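Lysozyme M1 (Streptomyces coelicolor, PDB 1JFX) cleaves the beta-1,4 bonds between N-acetylmuramic acid and N-acetylglucosamine in bacterial peptidoglycan and has diacetylmuramidase activity as well. Local coordinates at residues 94-99 with 134-139; 65-70 with 114-119. All coordinates share one frame; numbering follows the deposited sequence.

Both contacts involve the beta-alpha-beta unit made of strand 96-98, helix 113-131 and strand 136-139, and both are buried. Contact 1 pairs its two strands in the barrel wall, close to the centre of the chain; contact 2, nearer the periphery and centred about 17 Å from the chain centre, sets the start of its helix against the loop after the neighbouring strand 58-64. Four backbone bonds dominate the first, with V96, V136, D98 and Y138 on one face; the second rests on one indole that takes a CH-pi contact on a face and donates a single hydrogen bond. The two meet where A65 N probably bonds to D98 O, where L97 CD1 packs on A65 CB, and where I99 CD1 reaches M116 and P67.

Contact 1: residues 94-99 with 134-139; sequences PGVLDI and DVVIYT
Parallel strand pairing joins V96, L97 and D98 to V136, I137 and Y138 in the wall of the glycosyl hydrolase family 25 beta/alpha barrel, with helix 113-131 making the crossover between the strands. The bonds run alternately from either strand: V136 N to G95 O, L97 N to V136 O at 2.7 Å, Y138 N to L97 O, and I99 N to Y138 O at 3.0 Å. Past the last rung, T139 OG1, anti to its own backbone N (chi1 -172°), donates to I99 O at 2.8 Å and extends the ladder with a side chain. On the face of V96 and D98, V96 CG2 rests against V136 CB at 3.6 Å while V96 CG1 touches Y138 CB. D98 and Y138 lie side by side and point the same way; OD1 of D98 comes obliquely to CD1 of Y138 at 3.3 Å, with carboxylate and ring planes 57° apart. The phenol is fixed from beyond the pair by Q183 at its OH and by an edge-to-face contact with W161. On the other face L97 CB meets V135 CG2 at 3.8 Å; helix 113-131 covers L97 with W119 and F123, and V135 with Y127. The bonded strands and the Y138 ring beside it probably help to place the carboxylate of D98, which with E100 is a predicted active-site residue and whose OD1 lies close to E100 OE1.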
ATOM      1  N   PRO A  94      -8.006   3.773  -0.749  1.00  6.70           N
ATOM      2  CA  PRO A  94      -7.155   4.956  -0.644  1.00  6.13           C
ATOM      3  C   PRO A  94      -5.734   4.497  -1.024  1.00  6.22           C
ATOM      4  O   PRO A  94      -5.365   3.338  -0.788  1.00  6.69           O
ATOM      5  CB  PRO A  94      -7.272   5.349   0.835  1.00  5.12           C
ATOM      6  CG  PRO A  94      -7.629   4.053   1.528  1.00  6.08           C
ATOM      7  CD  PRO A  94      -8.582   3.402   0.556  1.00  7.21           C
ATOM      8  N   GLY A  95      -4.958   5.395  -1.621  1.00  6.44           N
ATOM      9  CA  GLY A  95      -3.602   5.062  -2.035  1.00  6.06           C
ATOM     10  C   GLY A  95      -2.671   4.682  -0.905  1.00  7.11           C
ATOM     11  O   GLY A  95      -2.908   5.015   0.252  1.00  7.15           O
ATOM     12  N   VAL A  96      -1.589   4.006  -1.271  1.00  6.13           N
ATOM     13  CA  VAL A  96      -0.593   3.525  -0.327  1.00  6.90           C
ATOM     14  C   VAL A  96       0.782   4.126  -0.525  1.00  6.27           C
ATOM     15  O   VAL A  96       1.252   4.247  -1.652  1.00  7.14           O
ATOM     16  CB  VAL A  96      -0.452   1.988  -0.439  1.00  6.72           C
ATOM     17  CG1 VAL A  96       0.831   1.495   0.244  1.00  6.98           C
ATOM     18  CG2 VAL A  96      -1.651   1.314   0.240  1.00  6.64           C
ATOM     19  N   LEU A  97       1.406   4.512   0.586  1.00  6.37           N
ATOM     20  CA  LEU A  97       2.775   5.017   0.580  1.00  5.76           C
ATOM     21  C   LEU A  97       3.599   3.814   1.022  1.00  6.75           C
ATOM     22  O   LEU A  97       3.523   3.406   2.174  1.00  6.51           O
ATOM     23  CB  LEU A  97       2.955   6.162   1.587  1.00  5.65           C
ATOM     24  CG  LEU A  97       4.424   6.550   1.832  1.00  6.77           C
ATOM     25  CD1 LEU A  97       5.074   7.047   0.532  1.00  9.31           C
ATOM     26  CD2 LEU A  97       4.513   7.613   2.923  1.00  7.73           C
ATOM     27  N   ASP A  98       4.350   3.228   0.090  1.00  7.35           N
ATOM     28  CA  ASP A  98       5.205   2.066   0.359  1.00  8.09           C
ATOM     29  C   ASP A  98       6.567   2.679   0.678  1.00  8.75           C
ATOM     30  O   ASP A  98       7.310   3.090  -0.217  1.00  8.47           O
ATOM     31  CB  ASP A  98       5.278   1.182  -0.896  1.00  7.23           C
ATOM     32  CG  ASP A  98       6.193  -0.028  -0.736  1.00  8.90           C
ATOM     33  OD1 ASP A  98       7.132   0.009   0.092  1.00  8.22           O
ATOM     34  OD2 ASP A  98       5.987  -1.017  -1.475  1.00  8.23           O
ATOM     35  N   ILE A  99       6.886   2.749   1.963  1.00  8.58           N
ATOM     36  CA  ILE A  99       8.134   3.355   2.395  1.00  8.65           C
ATOM     37  C   ILE A  99       8.857   2.266   3.195  1.00  9.03           C
ATOM     38  O   ILE A  99       8.418   1.850   4.265  1.00  8.76           O
ATOM     39  CB  ILE A  99       7.823   4.674   3.180  1.00 10.54           C
ATOM     40  CG1 ILE A  99       9.118   5.442   3.424  1.00 11.53           C
ATOM     41  CG2 ILE A  99       6.982   4.381   4.432  1.00  9.65           C
ATOM     42  CD1 ILE A  99       8.893   6.903   3.824  1.00 12.60           C
ATOM     43  N   ASP A 134      -6.699   9.767   3.727  1.00  6.74           N
ATOM     44  CA  ASP A 134      -5.513   9.531   4.565  1.00  8.00           C
ATOM     45  C   ASP A 134      -4.747   8.387   3.880  1.00  7.46           C
ATOM     46  O   ASP A 134      -5.271   7.280   3.720  1.00  7.41           O
ATOM     47  CB  ASP A 134      -5.909   9.077   5.975  1.00  9.89           C
ATOM     48  CG  ASP A 134      -6.461  10.201   6.823  1.00 11.07           C
ATOM     49  OD1 ASP A 134      -6.028  11.356   6.643  1.00 11.19           O
ATOM     50  OD2 ASP A 134      -7.320   9.932   7.700  1.00 13.44           O
ATOM     51  N   VAL A 135      -3.507   8.647   3.484  1.00  7.08           N
ATOM     52  CA  VAL A 135      -2.714   7.638   2.809  1.00  6.52           C
ATOM     53  C   VAL A 135      -2.437   6.449   3.734  1.00  7.16           C
ATOM     54  O   VAL A 135      -2.230   6.619   4.938  1.00  7.01           O
ATOM     55  CB  VAL A 135      -1.377   8.242   2.307  1.00  4.50           C
ATOM     56  CG1 VAL A 135      -0.471   8.578   3.495  1.00  7.95           C
ATOM     57  CG2 VAL A 135      -0.691   7.266   1.334  1.00  5.50           C
ATOM     58  N   VAL A 136      -2.478   5.244   3.171  1.00  6.18           N
ATOM     59  CA  VAL A 136      -2.187   4.032   3.932  1.00  6.64           C
ATOM     60  C   VAL A 136      -0.667   3.857   3.901  1.00  6.86           C
ATOM     61  O   VAL A 136      -0.052   3.975   2.848  1.00  6.33           O
ATOM     62  CB  VAL A 136      -2.862   2.813   3.267  1.00  6.83           C
ATOM     63  CG1 VAL A 136      -2.412   1.516   3.934  1.00  8.01           C
ATOM     64  CG2 VAL A 136      -4.376   2.975   3.358  1.00  7.50           C
ATOM     65  N   ILE A 137      -0.058   3.572   5.047  1.00  5.27           N
ATOM     66  CA  ILE A 137       1.385   3.384   5.097  1.00  5.96           C
ATOM     67  C   ILE A 137       1.765   1.902   5.104  1.00  6.09           C
ATOM     68  O   ILE A 137       1.358   1.148   6.001  1.00  5.99           O
ATOM     69  CB  ILE A 137       2.003   4.072   6.358  1.00  6.49           C
ATOM     70  CG1 ILE A 137       1.882   5.597   6.231  1.00  9.83           C
ATOM     71  CG2 ILE A 137       3.490   3.666   6.513  1.00  7.69           C
ATOM     72  CD1 ILE A 137       2.330   6.352   7.492  1.00  8.36           C
ATOM     73  N   TYR A 138       2.511   1.489   4.080  1.00  5.73           N
ATOM     74  CA  TYR A 138       3.014   0.113   3.990  1.00  6.03           C
ATOM     75  C   TYR A 138       4.483   0.174   4.358  1.00  6.51           C
ATOM     76  O   TYR A 138       5.246   0.953   3.764  1.00  7.45           O
ATOM     77  CB  TYR A 138       2.892  -0.455   2.563  1.00  6.20           C
ATOM     78  CG  TYR A 138       3.704  -1.735   2.330  1.00  8.46           C
ATOM     79  CD1 TYR A 138       5.069  -1.682   2.011  1.00  8.42           C
ATOM     80  CD2 TYR A 138       3.106  -2.999   2.438  1.00  7.82           C
ATOM     81  CE1 TYR A 138       5.811  -2.845   1.805  1.00  8.09           C
ATOM     82  CE2 TYR A 138       3.839  -4.172   2.226  1.00  8.52           C
ATOM     83  CZ  TYR A 138       5.195  -4.088   1.910  1.00  8.73           C
ATOM     84  OH  TYR A 138       5.931  -5.245   1.685  1.00 10.90           O
ATOM     85  N   THR A 139       4.880  -0.647   5.323  1.00  6.76           N
ATOM     86  CA  THR A 139       6.278  -0.697   5.748  1.00  6.75           C
ATOM     87  C   THR A 139       6.493  -1.894   6.656  1.00  6.35           C
ATOM     88  O   THR A 139       5.567  -2.671   6.900  1.00  7.52           O
ATOM     89  CB  THR A 139       6.682   0.604   6.505  1.00  7.35           C
ATOM     90  OG1 THR A 139       8.097   0.607   6.734  1.00  8.48           O
ATOM     91  CG2 THR A 139       5.973   0.713   7.842  1.00  9.33           C
TER

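Contact 2: residues 65-70 with 114-119; sequences ARPNAS and TQMRTW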
ATOM      1  N   ALA A  65       8.154   4.824  -2.354  1.00  7.15           N
ATOM      2  CA  ALA A  65       8.893   6.038  -2.028  1.00  7.69           C
ATOM      3  C   ALA A  65      10.406   5.959  -2.180  1.00  7.62           C
ATOM      4  O   ALA A  65      11.008   4.938  -1.903  1.00  7.07           O
ATOM      5  CB  ALA A  65       8.586   6.443  -0.589  1.00  8.42           C
ATOM      6  N   ARG A  66      11.006   7.070  -2.604  1.00  8.69           N
ATOM      7  CA  ARG A  66      12.463   7.198  -2.661  1.00  8.18           C
ATOM      8  C   ARG A  66      12.654   8.584  -2.033  1.00  7.94           C
ATOM      9  O   ARG A  66      12.844   9.585  -2.733  1.00  9.61           O
ATOM     10  CB  ARG A  66      12.983   7.173  -4.098  1.00  8.94           C
ATOM     11  CG  ARG A  66      12.786   5.826  -4.809  1.00  6.69           C
ATOM     12  CD  ARG A  66      13.551   4.674  -4.143  1.00  8.00           C
ATOM     13  NE  ARG A  66      13.578   3.529  -5.050  1.00 10.28           N
ATOM     14  CZ  ARG A  66      14.622   3.207  -5.803  1.00 12.24           C
ATOM     15  NH1 ARG A  66      15.735   3.938  -5.742  1.00 15.59           N
ATOM     16  NH2 ARG A  66      14.546   2.179  -6.642  1.00 14.42           N
ATOM     17  N   PRO A  67      12.600   8.658  -0.698  1.00  8.04           N
ATOM     18  CA  PRO A  67      12.748   9.931   0.011  1.00  9.02           C
ATOM     19  C   PRO A  67      13.999  10.757  -0.285  1.00  9.86           C
ATOM     20  O   PRO A  67      14.019  11.952  -0.015  1.00 12.21           O
ATOM     21  CB  PRO A  67      12.628   9.519   1.483  1.00  9.57           C
ATOM     22  CG  PRO A  67      11.667   8.368   1.422  1.00  9.58           C
ATOM     23  CD  PRO A  67      12.227   7.580   0.239  1.00  5.54           C
ATOM     24  N   ASN A  68      15.039  10.127  -0.826  1.00  9.49           N
ATOM     25  CA  ASN A  68      16.278  10.838  -1.155  1.00 10.56           C
ATOM     26  C   ASN A  68      16.133  11.641  -2.444  1.00 10.65           C
ATOM     27  O   ASN A  68      16.859  12.605  -2.657  1.00 10.69           O
ATOM     28  CB  ASN A  68      17.410   9.841  -1.403  1.00  9.95           C
ATOM     29  CG  ASN A  68      17.076   8.867  -2.529  1.00 10.38           C
ATOM     30  OD1 ASN A  68      16.204   8.018  -2.374  1.00  9.09           O
ATOM     31  ND2 ASN A  68      17.751   9.002  -3.677  1.00 12.27           N
ATOM     32  N   ALA A  69      15.191  11.232  -3.293  1.00 10.68           N
ATOM     33  CA  ALA A  69      15.022  11.829  -4.611  1.00 10.74           C
ATOM     34  C   ALA A  69      14.249  13.130  -4.760  1.00 10.35           C
ATOM     35  O   ALA A  69      14.463  13.857  -5.730  1.00 11.32           O
ATOM     36  CB  ALA A  69      14.428  10.779  -5.561  1.00 10.39           C
ATOM     37  N   SER A  70      13.357  13.417  -3.825  1.00 10.05           N
ATOM     38  CA  SER A  70      12.554  14.637  -3.873  1.00 10.28           C
ATOM     39  C   SER A  70      11.776  14.687  -2.572  1.00  9.82           C
ATOM     40  O   SER A  70      11.826  13.741  -1.789  1.00 11.16           O
ATOM     41  CB  SER A  70      11.573  14.601  -5.049  1.00 10.69           C
ATOM     42  OG  SER A  70      10.554  13.640  -4.821  1.00 14.27           O
ATOM     43  N   THR A 114      14.221  12.997  12.122  1.00 11.33           N
ATOM     44  CA  THR A 114      13.352  14.165  12.067  1.00 12.27           C
ATOM     45  C   THR A 114      12.998  14.520  10.615  1.00 12.03           C
ATOM     46  O   THR A 114      11.851  14.869  10.314  1.00 13.26           O
ATOM     47  CB  THR A 114      14.007  15.389  12.767  1.00 16.25           C
ATOM     48  OG1 THR A 114      14.180  15.095  14.161  1.00 19.51           O
ATOM     49  CG2 THR A 114      13.128  16.628  12.624  1.00 18.84           C
ATOM     50  N   GLN A 115      13.969  14.439   9.710  1.00 10.95           N
ATOM     51  CA  GLN A 115      13.689  14.747   8.309  1.00 11.48           C
ATOM     52  C   GLN A 115      12.747  13.715   7.706  1.00 10.08           C
ATOM     53  O   GLN A 115      11.927  14.039   6.843  1.00 10.88           O
ATOM     54  CB  GLN A 115      14.971  14.777   7.478  1.00 13.10           C
ATOM     55  CG  GLN A 115      15.898  15.938   7.791  1.00 15.49           C
ATOM     56  CD  GLN A 115      17.220  15.798   7.066  1.00 18.93           C
ATOM     57  OE1 GLN A 115      17.844  14.734   7.099  1.00 14.13           O
ATOM     58  NE2 GLN A 115      17.656  16.870   6.401  1.00 21.83           N
ATOM     59  N   MET A 116      12.870  12.470   8.154  1.00  9.20           N
ATOM     60  CA  MET A 116      12.026  11.416   7.611  1.00  8.47           C
ATOM     61  C   MET A 116      10.602  11.615   8.102  1.00  8.55           C
ATOM     62  O   MET A 116       9.653  11.383   7.359  1.00  8.65           O
ATOM     63  CB  MET A 116      12.535  10.036   8.031  1.00  7.58           C
ATOM     64  CG  MET A 116      11.754   8.879   7.403  1.00  7.63           C
ATOM     65  SD  MET A 116      11.831   8.857   5.602  1.00  9.44           S
ATOM     66  CE  MET A 116      13.498   8.161   5.364  1.00  7.57           C
ATOM     67  N   ARG A 117      10.449  12.036   9.356  1.00  8.06           N
ATOM     68  CA  ARG A 117       9.115  12.289   9.884  1.00  8.40           C
ATOM     69  C   ARG A 117       8.473  13.387   9.042  1.00  8.09           C
ATOM     70  O   ARG A 117       7.313  13.290   8.654  1.00  9.22           O
ATOM     71  CB  ARG A 117       9.187  12.737  11.343  1.00  6.95           C
ATOM     72  CG  ARG A 117       9.610  11.625  12.269  1.00  7.91           C
ATOM     73  CD  ARG A 117       9.704  12.093  13.707  1.00  7.21           C
ATOM     74  NE  ARG A 117      10.106  10.995  14.577  1.00  7.70           N
ATOM     75  CZ  ARG A 117      10.035  11.036  15.904  1.00 12.45           C
ATOM     76  NH1 ARG A 117       9.583  12.126  16.512  1.00 12.17           N
ATOM     77  NH2 ARG A 117      10.384   9.974  16.621  1.00 10.71           N
ATOM     78  N   THR A 118       9.239  14.438   8.762  1.00  7.78           N
ATOM     79  CA  THR A 118       8.735  15.543   7.955  1.00  7.93           C
ATOM     80  C   THR A 118       8.346  15.063   6.564  1.00  8.18           C
ATOM     81  O   THR A 118       7.295  15.441   6.046  1.00  8.36           O
ATOM     82  CB  THR A 118       9.794  16.655   7.836  1.00  9.63           C
ATOM     83  OG1 THR A 118      10.030  17.207   9.136  1.00 14.41           O
ATOM     84  CG2 THR A 118       9.320  17.777   6.891  1.00 11.57           C
ATOM     85  N   TRP A 119       9.191  14.229   5.969  1.00  7.14           N
ATOM     86  CA  TRP A 119       8.933  13.713   4.624  1.00  8.18           C
ATOM     87  C   TRP A 119       7.598  12.958   4.570  1.00  8.36           C
ATOM     88  O   TRP A 119       6.782  13.161   3.658  1.00  6.78           O
ATOM     89  CB  TRP A 119      10.090  12.787   4.199  1.00  7.92           C
ATOM     90  CG  TRP A 119      10.168  12.536   2.700  1.00  7.41           C
ATOM     91  CD1 TRP A 119      11.000  13.157   1.815  1.00  7.55           C
ATOM     92  CD2 TRP A 119       9.368  11.622   1.927  1.00  8.76           C
ATOM     93  NE1 TRP A 119      10.773  12.692   0.537  1.00  8.16           N
ATOM     94  CE2 TRP A 119       9.774  11.750   0.579  1.00  9.72           C
ATOM     95  CE3 TRP A 119       8.346  10.708   2.244  1.00  6.83           C
ATOM     96  CZ2 TRP A 119       9.192  11.000  -0.453  1.00  6.87           C
ATOM     97  CZ3 TRP A 119       7.765   9.960   1.215  1.00  7.74           C
ATOM     98  CH2 TRP A 119       8.190  10.113  -0.113  1.00  7.91           C
TER
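The loop that follows strand 58-64 of the barrel and leads to helix 72-81 is clasped to helix 113-131 through W119, whose indole meets P67 over a face and S70 at an edge. CG of W119 stands anti to the backbone N (chi1 -162°), which carries the ring away from the helix and toward the loop. P67 CB sits above the five-membered ring, 3.7 Å from its centroid and 9° off the normal, a CH-pi contact; the two side chains cross at about a right angle, and P67 CA lies 3.5 Å from CE2 of W119. In the ring plane, NE1 donates a hydrogen bond to S70 O at 2.8 Å, nearly straight at 168° and directed at a lone pair of the carbonyl. Farther along the ring, A65 CB touches CH2 of W119 at 3.7 Å, while M116, one turn earlier on the helix, brings CE to 4.2 Å from P67 CB. The loop is also folded on itself, A69 N bonding to R66 O, and Q75 of helix 72-81 holds both R66 O and S70 OG. The CH-pi contact over the face and the in-plane N-H bond act in different directions, one across the ring plane and one within it, and together probably limit how the loop can shift over the ring, while the buried indole N-H has its acceptor in S70 O.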